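Local structure of cell death abnormality protein 2 (Caenorhabditis elegans, 3QWX) at residues A[11-21]-A[38-49]; A[63-71]-A[79-87]. The protein acts as a CRK-family SH2-SH3 signalling adaptor required for cell-corpse engulfment and cell migration, working in a ternary complex with ced-5 and ced-12. All coordinates share one frame; numbering follows the deposited sequence.

Contact 1 of 2, residues A[11-21]-A[38-49]. With SO4 (sulfate ion), chain B.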
loop_
_atom_site.group_PDB
_atom_site.type_symbol
_atom_site.label_atom_id
_atom_site.label_comp_id
_atom_site.label_asym_id
_atom_site.label_seq_id
_atom_site.Cartn_x
_atom_site.Cartn_y
_atom_site.Cartn_z
ATOM N N TRP A 11 -6.192 4.578 -1.813
ATOM C CA TRP A 11 -5.293 3.469 -2.131
ATOM C C TRP A 11 -3.816 3.739 -1.831
ATOM O O TRP A 11 -3.028 2.802 -1.670
ATOM C CB TRP A 11 -5.465 3.038 -3.588
ATOM C CG TRP A 11 -5.042 4.060 -4.599
ATOM C CD1 TRP A 11 -5.848 4.950 -5.250
ATOM C CD2 TRP A 11 -3.714 4.289 -5.091
ATOM N NE1 TRP A 11 -5.107 5.713 -6.118
ATOM C CE2 TRP A 11 -3.792 5.334 -6.032
ATOM C CE3 TRP A 11 -2.463 3.715 -4.821
ATOM C CZ2 TRP A 11 -2.663 5.821 -6.706
ATOM C CZ3 TRP A 11 -1.346 4.200 -5.494
ATOM C CH2 TRP A 11 -1.454 5.239 -6.423
ATOM N N ARG A 12 -3.440 5.012 -1.762
ATOM C CA ARG A 12 -2.053 5.371 -1.465
ATOM C C ARG A 12 -1.670 4.955 -0.041
ATOM O O ARG A 12 -0.489 4.812 0.280
ATOM C CB ARG A 12 -1.804 6.862 -1.727
ATOM C CG ARG A 12 -1.776 7.210 -3.228
ATOM C CD ARG A 12 -1.719 8.712 -3.455
ATOM N NE ARG A 12 -1.605 9.085 -4.869
ATOM C CZ ARG A 12 -2.630 9.187 -5.713
ATOM N NH1 ARG A 12 -3.869 8.911 -5.310
ATOM N NH2 ARG A 12 -2.416 9.546 -6.975
ATOM N N SER A 13 -2.678 4.720 0.794
ATOM C CA SER A 13 -2.461 4.193 2.140
ATOM C C SER A 13 -2.306 2.665 2.170
ATOM O O SER A 13 -1.931 2.100 3.197
ATOM C CB SER A 13 -3.582 4.631 3.081
ATOM O OG SER A 13 -3.693 6.046 3.114
ATOM N N PHE A 14 -2.613 1.981 1.067
ATOM C CA PHE A 14 -2.210 0.571 0.976
ATOM C C PHE A 14 -1.194 0.297 -0.138
ATOM O O PHE A 14 -1.112 -0.811 -0.684
ATOM C CB PHE A 14 -3.384 -0.411 0.988
ATOM C CG PHE A 14 -4.542 -0.027 0.112
ATOM C CD1 PHE A 14 -4.500 -0.245 -1.254
ATOM C CD2 PHE A 14 -5.705 0.487 0.673
ATOM C CE1 PHE A 14 -5.599 0.076 -2.063
ATOM C CE2 PHE A 14 -6.807 0.808 -0.122
ATOM C CZ PHE A 14 -6.746 0.608 -1.490
ATOM N N TYR A 15 -0.405 1.334 -0.426
ATOM C CA TYR A 15 0.635 1.314 -1.448
ATOM C C TYR A 15 2.008 1.239 -0.759
ATOM O O TYR A 15 2.272 1.981 0.187
ATOM C CB TYR A 15 0.499 2.572 -2.317
ATOM C CG TYR A 15 1.674 2.882 -3.212
ATOM C CD1 TYR A 15 2.131 1.968 -4.141
ATOM C CD2 TYR A 15 2.312 4.111 -3.138
ATOM C CE1 TYR A 15 3.208 2.259 -4.959
ATOM C CE2 TYR A 15 3.381 4.417 -3.953
ATOM C CZ TYR A 15 3.827 3.489 -4.862
ATOM O OH TYR A 15 4.900 3.797 -5.671
ATOM N N PHE A 16 2.858 0.318 -1.212
ATOM C CA PHE A 16 4.127 0.048 -0.549
ATOM C C PHE A 16 5.301 0.268 -1.509
ATOM O O PHE A 16 5.824 -0.674 -2.102
ATOM C CB PHE A 16 4.146 -1.370 0.034
ATOM C CG PHE A 16 3.127 -1.594 1.128
ATOM C CD1 PHE A 16 1.800 -1.895 0.819
ATOM C CD2 PHE A 16 3.492 -1.496 2.457
ATOM C CE1 PHE A 16 0.857 -2.086 1.829
ATOM C CE2 PHE A 16 2.564 -1.700 3.467
ATOM C CZ PHE A 16 1.237 -1.994 3.152
ATOM N N PRO A 17 5.718 1.533 -1.655
ATOM C CA PRO A 17 6.764 1.971 -2.589
ATOM C C PRO A 17 8.099 1.222 -2.426
ATOM O O PRO A 17 8.787 0.991 -3.420
ATOM C CB PRO A 17 6.941 3.457 -2.255
ATOM C CG PRO A 17 5.723 3.852 -1.493
ATOM C CD PRO A 17 5.241 2.626 -0.789
ATOM N N GLY A 18 8.458 0.833 -1.210
ATOM C CA GLY A 18 9.724 0.137 -1.016
ATOM C C GLY A 18 9.741 -1.357 -1.316
ATOM O O GLY A 18 10.808 -1.965 -1.454
ATOM N N MET A 19 8.559 -1.952 -1.444
ATOM C CA MET A 19 8.423 -3.410 -1.461
ATOM C C MET A 19 8.642 -4.062 -2.829
ATOM O O MET A 19 8.142 -3.580 -3.853
ATOM C CB MET A 19 7.038 -3.777 -0.931
ATOM C CG MET A 19 6.862 -5.220 -0.525
ATOM S SD MET A 19 5.160 -5.475 -0.004
ATOM C CE MET A 19 5.176 -4.717 1.622
ATOM N N SER A 20 9.374 -5.179 -2.842
ATOM C CA SER A 20 9.587 -5.916 -4.079
ATOM C C SER A 20 8.466 -6.918 -4.296
ATOM O O SER A 20 7.687 -7.199 -3.381
ATOM C CB SER A 20 10.933 -6.654 -4.053
ATOM O OG SER A 20 10.940 -7.679 -3.073
ATOM N N ARG A 21 8.402 -7.463 -5.508
ATOM C CA ARG A 21 7.503 -8.559 -5.814
ATOM C C ARG A 21 7.720 -9.713 -4.837
ATOM O O ARG A 21 6.770 -10.301 -4.321
ATOM C CB ARG A 21 7.726 -9.033 -7.246
ATOM C CG ARG A 21 6.763 -10.119 -7.683
ATOM C CD ARG A 21 7.063 -10.637 -9.080
ATOM N NE ARG A 21 6.211 -11.774 -9.425
ATOM C CZ ARG A 21 5.247 -11.727 -10.342
ATOM N NH1 ARG A 21 5.027 -10.604 -11.010
ATOM N NH2 ARG A 21 4.509 -12.802 -10.597
ATOM N N PHE A 38 -4.863 -7.766 0.081
ATOM C CA PHE A 38 -4.118 -7.248 -1.064
ATOM C C PHE A 38 -3.275 -6.025 -0.705
ATOM O O PHE A 38 -3.492 -5.368 0.323
ATOM C CB PHE A 38 -5.091 -6.868 -2.194
ATOM C CG PHE A 38 -5.920 -5.659 -1.883
ATOM C CD1 PHE A 38 -7.079 -5.769 -1.129
ATOM C CD2 PHE A 38 -5.522 -4.407 -2.310
ATOM C CE1 PHE A 38 -7.840 -4.656 -0.822
ATOM C CE2 PHE A 38 -6.280 -3.276 -2.000
ATOM C CZ PHE A 38 -7.438 -3.407 -1.249
ATOM N N LEU A 39 -2.312 -5.717 -1.563
ATOM C CA LEU A 39 -1.605 -4.457 -1.461
ATOM C C LEU A 39 -1.212 -3.981 -2.842
ATOM O O LEU A 39 -1.231 -4.750 -3.811
ATOM C CB LEU A 39 -0.373 -4.589 -0.565
ATOM C CG LEU A 39 0.682 -5.647 -0.914
ATOM C CD1 LEU A 39 1.599 -5.179 -2.045
ATOM C CD2 LEU A 39 1.500 -5.949 0.338
ATOM N N MET A 40 -0.856 -2.707 -2.926
ATOM C CA MET A 40 -0.267 -2.169 -4.134
ATOM C C MET A 40 1.186 -1.812 -3.883
ATOM O O MET A 40 1.590 -1.583 -2.749
ATOM C CB MET A 40 -1.043 -0.950 -4.626
ATOM C CG MET A 40 -2.295 -1.338 -5.421
ATOM S SD MET A 40 -3.151 0.136 -5.948
ATOM C CE MET A 40 -1.991 0.828 -7.124
ATOM N N ARG A 41 1.962 -1.793 -4.955
ATOM C CA ARG A 41 3.397 -1.553 -4.876
ATOM C C ARG A 41 3.871 -1.142 -6.256
ATOM O O ARG A 41 3.087 -1.126 -7.206
ATOM C CB ARG A 41 4.135 -2.820 -4.444
ATOM C CG ARG A 41 3.924 -3.983 -5.384
ATOM C CD ARG A 41 4.617 -5.257 -4.929
ATOM N NE ARG A 41 4.246 -6.358 -5.819
ATOM C CZ ARG A 41 4.777 -6.555 -7.022
ATOM N NH1 ARG A 41 5.710 -5.733 -7.468
ATOM N NH2 ARG A 41 4.374 -7.565 -7.784
ATOM N N ASP A 42 5.157 -0.839 -6.378
ATOM C CA ASP A 42 5.723 -0.563 -7.694
ATOM C C ASP A 42 5.968 -1.834 -8.506
ATOM O O ASP A 42 6.383 -2.862 -7.972
ATOM C CB ASP A 42 7.005 0.261 -7.551
ATOM C CG ASP A 42 6.745 1.595 -6.894
ATOM O OD1 ASP A 42 5.814 2.286 -7.344
ATOM O OD2 ASP A 42 7.436 1.940 -5.918
ATOM N N SER A 43 5.698 -1.761 -9.803
ATOM C CA SER A 43 6.075 -2.831 -10.714
ATOM C C SER A 43 7.569 -2.768 -11.061
ATOM O O SER A 43 8.215 -1.742 -10.876
ATOM C CB SER A 43 5.243 -2.735 -11.997
ATOM O OG SER A 43 5.672 -3.668 -12.961
ATOM N N SER A 44 8.106 -3.865 -11.582
ATOM C CA SER A 44 9.460 -3.858 -12.132
ATOM C C SER A 44 9.488 -3.003 -13.404
ATOM O O SER A 44 10.550 -2.583 -13.871
ATOM C CB SER A 44 9.947 -5.285 -12.422
ATOM O OG SER A 44 9.168 -5.926 -13.422
ATOM N N ARG A 45 8.305 -2.745 -13.954
ATOM C CA ARG A 45 8.170 -1.891 -15.127
ATOM C C ARG A 45 8.054 -0.419 -14.726
ATOM O O ARG A 45 7.270 -0.069 -13.837
ATOM C CB ARG A 45 6.956 -2.315 -15.959
ATOM C CG ARG A 45 7.267 -3.388 -16.963
ATOM C CD ARG A 45 6.670 -4.730 -16.591
ATOM N NE ARG A 45 5.615 -5.137 -17.522
ATOM C CZ ARG A 45 5.817 -5.478 -18.795
ATOM N NH1 ARG A 45 7.043 -5.452 -19.313
ATOM N NH2 ARG A 45 4.789 -5.843 -19.558
ATOM N N PRO A 46 8.847 0.449 -15.378
ATOM C CA PRO A 46 8.794 1.886 -15.107
ATOM C C PRO A 46 7.369 2.428 -15.199
ATOM O O PRO A 46 6.651 2.118 -16.155
ATOM C CB PRO A 46 9.651 2.482 -16.228
ATOM C CG PRO A 46 10.613 1.408 -16.569
ATOM C CD PRO A 46 9.870 0.111 -16.385
ATOM N N GLY A 47 6.973 3.220 -14.207
ATOM C CA GLY A 47 5.692 3.902 -14.223
ATOM C C GLY A 47 4.462 3.021 -14.151
ATOM O O GLY A 47 3.351 3.488 -14.417
ATOM N N GLU A 48 4.639 1.745 -13.817
ATOM C CA GLU A 48 3.489 0.875 -13.598
ATOM C C GLU A 48 3.341 0.535 -12.111
ATOM O O GLU A 48 4.283 0.679 -11.327
ATOM C CB GLU A 48 3.584 -0.407 -14.432
ATOM C CG GLU A 48 3.917 -0.212 -15.921
ATOM C CD GLU A 48 2.840 0.529 -16.709
ATOM O OE1 GLU A 48 2.164 1.426 -16.146
ATOM O OE2 GLU A 48 2.683 0.219 -17.905
ATOM N N TYR A 49 2.140 0.114 -11.728
ATOM C CA TYR A 49 1.906 -0.401 -10.392
ATOM C C TYR A 49 1.621 -1.880 -10.490
ATOM O O TYR A 49 1.252 -2.386 -11.541
ATOM C CB TYR A 49 0.731 0.306 -9.708
ATOM C CG TYR A 49 0.987 1.750 -9.356
ATOM C CD1 TYR A 49 1.991 2.102 -8.456
ATOM C CD2 TYR A 49 0.210 2.765 -9.896
ATOM C CE1 TYR A 49 2.219 3.420 -8.124
ATOM C CE2 TYR A 49 0.434 4.087 -9.570
ATOM C CZ TYR A 49 1.442 4.413 -8.686
ATOM O OH TYR A 49 1.656 5.733 -8.356
HETATM S S SO4 B . 6.608 -7.032 -11.070
HETATM O O1 SO4 B . 7.066 -6.117 -10.027
HETATM O O2 SO4 B . 7.737 -7.841 -11.517
HETATM O O3 SO4 B . 5.561 -7.924 -10.578
HETATM O O4 SO4 B . 6.061 -6.253 -12.172
HETATM O O HOH W 1 7.250 -1.226 -4.404
#
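R41 lays its guanidinium flat against the backbone of R21, with R21 CA 3.6 Å above the plane and over its centre, while its edge faces a sulfate ion. NH1 and NH2 reach O1 and O3 in nearly straight bonds. R21 runs out extended, CG anti to the backbone N (chi1 -176°), to place NH1 2.8 Å from the same sulfate O3; the two guanidinium planes stand 70° apart. S43 OG, S44 OG and S44 N complete the grip, and T52 holds R41 NE from the next strand. This corresponds to the phosphotyrosine pocket of SH2 domains, R41 sitting where the family's strand arginine meets phosphate, so the sulfate probably mimics that group.

Residues 15-16 and strand 38-42 run parallel: M40 N donates to F14 O at 2.9 Å, and M40 O receives F16 N. Away from the anion, aromatic rings take over. Y49 turns its edge to the face of Y15 in an offset edge-to-face pair, planes 82° apart, and offers its own face to the edge of W11, with W11 CH2 3.8 Å from Y49 CZ. M40 makes an oblique Met-aromatic contact with the indole, CE 3.7 Å from W11 CE3. Farther along, the edge of F38 points at one face of F14, whose opposite face is covered by W11 CA. Water 1 accepts from D42 N and lies within hydrogen-bonding distance of F16 O and M19 O.

Contact 2 of 2, residues A[63-71]-A[79-87]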
loop_
_atom_site.group_PDB
_atom_site.type_symbol
_atom_site.label_atom_id
_atom_site.label_comp_id
_atom_site.label_asym_id
_atom_site.label_seq_id
_atom_site.Cartn_x
_atom_site.Cartn_y
_atom_site.Cartn_z
ATOM N N CYS A 63 -1.236 -14.006 -6.192
ATOM C CA CYS A 63 -1.179 -13.523 -7.579
ATOM C C CYS A 63 -0.798 -12.041 -7.672
ATOM O O CYS A 63 -1.110 -11.250 -6.787
ATOM C CB CYS A 63 -2.524 -13.740 -8.301
ATOM S SG CYS A 63 -3.270 -15.375 -8.103
ATOM N N HIS A 64 -0.134 -11.686 -8.764
ATOM C CA HIS A 64 0.287 -10.320 -9.036
ATOM C C HIS A 64 -0.313 -9.828 -10.354
ATOM O O HIS A 64 -0.380 -10.579 -11.329
ATOM C CB HIS A 64 1.812 -10.264 -9.142
ATOM C CG HIS A 64 2.524 -10.788 -7.934
ATOM N ND1 HIS A 64 2.764 -12.132 -7.736
ATOM C CD2 HIS A 64 3.054 -10.149 -6.865
ATOM C CE1 HIS A 64 3.413 -12.297 -6.596
ATOM N NE2 HIS A 64 3.605 -11.111 -6.052
ATOM N N TYR A 65 -0.720 -8.563 -10.383
ATOM C CA TYR A 65 -1.327 -7.960 -11.567
ATOM C C TYR A 65 -0.681 -6.643 -11.929
ATOM O O TYR A 65 -0.555 -5.751 -11.096
ATOM C CB TYR A 65 -2.822 -7.728 -11.346
ATOM C CG TYR A 65 -3.518 -9.007 -11.014
ATOM C CD1 TYR A 65 -4.023 -9.822 -12.022
ATOM C CD2 TYR A 65 -3.630 -9.427 -9.701
ATOM C CE1 TYR A 65 -4.636 -11.008 -11.727
ATOM C CE2 TYR A 65 -4.235 -10.606 -9.390
ATOM C CZ TYR A 65 -4.742 -11.396 -10.408
ATOM O OH TYR A 65 -5.345 -12.582 -10.096
ATOM N N LEU A 66 -0.286 -6.526 -13.186
ATOM C CA LEU A 66 0.294 -5.292 -13.673
ATOM C C LEU A 66 -0.850 -4.317 -13.951
ATOM O O LEU A 66 -1.780 -4.632 -14.692
ATOM C CB LEU A 66 1.077 -5.562 -14.954
ATOM C CG LEU A 66 2.179 -4.597 -15.383
ATOM C CD1 LEU A 66 2.331 -4.622 -16.905
ATOM C CD2 LEU A 66 1.910 -3.197 -14.897
ATOM N N ILE A 67 -0.785 -3.142 -13.341
ATOM C CA ILE A 67 -1.765 -2.098 -13.603
ATOM C C ILE A 67 -1.091 -1.120 -14.560
ATOM O O ILE A 67 -0.215 -0.341 -14.169
ATOM C CB ILE A 67 -2.212 -1.395 -12.303
ATOM C CG1 ILE A 67 -2.903 -2.391 -11.359
ATOM C CG2 ILE A 67 -3.104 -0.166 -12.606
ATOM C CD1 ILE A 67 -3.362 -1.777 -10.059
ATOM N N GLU A 68 -1.482 -1.189 -15.826
ATOM C CA GLU A 68 -0.834 -0.393 -16.861
ATOM C C GLU A 68 -1.540 0.930 -17.073
ATOM O O GLU A 68 -2.768 1.006 -17.071
ATOM C CB GLU A 68 -0.792 -1.162 -18.174
ATOM C CG GLU A 68 -0.278 -2.567 -18.017
ATOM C CD GLU A 68 -0.258 -3.316 -19.321
ATOM O OE1 GLU A 68 0.494 -2.901 -20.225
ATOM O OE2 GLU A 68 -0.985 -4.322 -19.433
ATOM N N ARG A 69 -0.752 1.980 -17.242
ATOM C CA ARG A 69 -1.301 3.294 -17.531
ATOM C C ARG A 69 -1.422 3.471 -19.037
ATOM O O ARG A 69 -0.494 3.141 -19.803
ATOM C CB ARG A 69 -0.416 4.390 -16.943
ATOM C CG ARG A 69 -0.910 5.781 -17.295
ATOM C CD ARG A 69 -0.367 6.820 -16.358
ATOM N NE ARG A 69 1.090 6.840 -16.362
ATOM C CZ ARG A 69 1.807 7.883 -15.960
ATOM N NH1 ARG A 69 1.190 8.988 -15.548
ATOM N NH2 ARG A 69 3.134 7.823 -15.979
ATOM N N GLY A 70 -2.564 3.998 -19.458
ATOM C CA GLY A 70 -2.850 4.125 -20.870
ATOM C C GLY A 70 -2.407 5.473 -21.397
ATOM O O GLY A 70 -1.619 6.173 -20.769
ATOM N N GLU A 71 -2.936 5.834 -22.558
ATOM C CA GLU A 71 -2.588 7.081 -23.219
ATOM C C GLU A 71 -3.498 8.218 -22.753
ATOM O O GLU A 71 -4.726 8.086 -22.766
ATOM C CB GLU A 71 -2.711 6.879 -24.729
ATOM C CG GLU A 71 -2.667 8.139 -25.551
ATOM C CD GLU A 71 -2.640 7.832 -27.028
ATOM O OE1 GLU A 71 -3.648 8.104 -27.716
ATOM O OE2 GLU A 71 -1.618 7.291 -27.488
ATOM N N ALA A 79 -7.028 12.695 -17.531
ATOM C CA ALA A 79 -5.927 11.823 -17.112
ATOM C C ALA A 79 -5.966 10.446 -17.789
ATOM O O ALA A 79 -7.041 9.900 -18.063
ATOM C CB ALA A 79 -5.923 11.671 -15.591
ATOM N N ALA A 80 -4.794 9.889 -18.067
ATOM C CA ALA A 80 -4.719 8.566 -18.660
ATOM C C ALA A 80 -5.511 7.561 -17.829
ATOM O O ALA A 80 -5.514 7.605 -16.596
ATOM C CB ALA A 80 -3.265 8.109 -18.804
ATOM N N GLY A 81 -6.179 6.651 -18.519
ATOM C CA GLY A 81 -6.891 5.584 -17.856
ATOM C C GLY A 81 -5.902 4.518 -17.441
ATOM O O GLY A 81 -4.684 4.689 -17.535
ATOM N N VAL A 82 -6.433 3.392 -17.005
ATOM C CA VAL A 82 -5.624 2.359 -16.404
ATOM C C VAL A 82 -6.184 1.003 -16.835
ATOM O O VAL A 82 -7.388 0.883 -17.114
ATOM C CB VAL A 82 -5.654 2.552 -14.880
ATOM C CG1 VAL A 82 -6.022 1.273 -14.169
ATOM C CG2 VAL A 82 -4.339 3.180 -14.378
ATOM N N LYS A 83 -5.324 -0.009 -16.907
ATOM C CA LYS A 83 -5.750 -1.327 -17.383
ATOM C C LYS A 83 -5.163 -2.475 -16.560
ATOM O O LYS A 83 -3.997 -2.426 -16.161
ATOM C CB LYS A 83 -5.356 -1.490 -18.858
ATOM C CG LYS A 83 -6.026 -2.652 -19.556
ATOM C CD LYS A 83 -5.711 -2.680 -21.056
ATOM C CE LYS A 83 -4.221 -2.846 -21.318
ATOM N NZ LYS A 83 -3.946 -2.944 -22.783
ATOM N N ILE A 84 -5.977 -3.487 -16.263
ATOM C CA ILE A 84 -5.427 -4.781 -15.841
ATOM C C ILE A 84 -5.766 -5.834 -16.879
ATOM O O ILE A 84 -6.943 -6.124 -17.119
ATOM C CB ILE A 84 -5.968 -5.297 -14.499
ATOM C CG1 ILE A 84 -5.298 -4.604 -13.323
ATOM C CG2 ILE A 84 -5.644 -6.787 -14.365
ATOM C CD1 ILE A 84 -5.503 -5.348 -12.005
ATOM N N ALA A 85 -4.731 -6.419 -17.475
ATOM C CA ALA A 85 -4.915 -7.336 -18.591
ATOM C C ALA A 85 -5.617 -6.596 -19.719
ATOM O O ALA A 85 -5.076 -5.649 -20.297
ATOM C CB ALA A 85 -5.733 -8.561 -18.162
ATOM N N ASN A 86 -6.837 -7.023 -20.018
ATOM C CA ASN A 86 -7.616 -6.385 -21.064
ATOM C C ASN A 86 -8.913 -5.772 -20.529
ATOM O O ASN A 86 -9.931 -5.759 -21.218
ATOM C CB ASN A 86 -7.901 -7.388 -22.172
ATOM C CG ASN A 86 -7.909 -8.809 -21.660
ATOM O OD1 ASN A 86 -7.052 -9.616 -22.024
ATOM N ND2 ASN A 86 -8.866 -9.118 -20.786
ATOM N N GLN A 87 -8.866 -5.270 -19.298
ATOM C CA GLN A 87 -9.980 -4.506 -18.754
ATOM C C GLN A 87 -9.525 -3.095 -18.406
ATOM O O GLN A 87 -8.578 -2.905 -17.637
ATOM C CB GLN A 87 -10.558 -5.188 -17.522
ATOM C CG GLN A 87 -11.075 -6.593 -17.769
ATOM C CD GLN A 87 -11.513 -7.264 -16.487
ATOM O OE1 GLN A 87 -12.436 -6.799 -15.819
ATOM N NE2 GLN A 87 -10.846 -8.355 -16.127
HETATM O O HOH W 2 -1.995 -5.715 -17.129
HETATM O O HOH W 3 -6.461 6.840 -21.229
#
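I67 lies across V82 and I84 on one face of the sheet: its CG2 branch meets V82 CG1 at 3.6 Å, and its CG1 branch meets I84 CG1 at 3.8 Å. I84 carries the apolar strip one step further, its CD1 ending 3.6 Å from Y65 CB. With CG1 anti to the carbonyl carbon (chi1 -79°), I84 swings that branch toward the neighbouring strand, while its CG2 lies obliquely to the Y65 ring, nearest CD1. L95 of helix 92-98 packs on I67, V82 and I84, and of these I67 and I84 are buried. Y65 instead sends its hydroxyl away to E55 and T105.

On the other face E68 and K83 lie side by side and point the same way. Their charged ends do not meet; the nearest side-chain approach is E68 OE2 to K83 CE at 4.0 Å. Water 2 donates to E68 OE2 and to L66 O and accepts from A85 N, bridging L66 and A85 beside the E68-K83 pair.

Between the two faces E68 and K83 form a hydrogen-bonded antiparallel pair, N to O at 2.8 Å both ways. G70 N then bonds G81 O at 2.9 Å, and A80 CB rests against R69 CG. Past this point water 3 bridges E71 O and G81 N. An antiparallel pairing of the last long strand of the central sheet with a short strand 82-84, which itself pairs with 87-89, is the small secondary sheet characteristic of SH2 domains.

How the contacts relate
The model holds the SH2 domain, where both contacts lie, followed by the first SH3 domain. From the N terminus, strand 15-16 leads into helix 21-29 and returns through strand 37-42, so contact 1 closes this beta-alpha-beta crossover. The chain then turns back as strand 49-54 and again as strand 62-69. Contact 2 closes next, drawing strand 82-84 onto 62-69 after a loop with neither helix nor strand. The contacts follow in series, neither nesting nor crossing, with centres about 13 Å apart. They meet directly in the sheet: Y49 O probably accepts from I67 N, E48 OE1 probably from R69 N, and R41 packs on H64. Helix 92-98 touches both contacts, reaching W11 and F14 in contact 1.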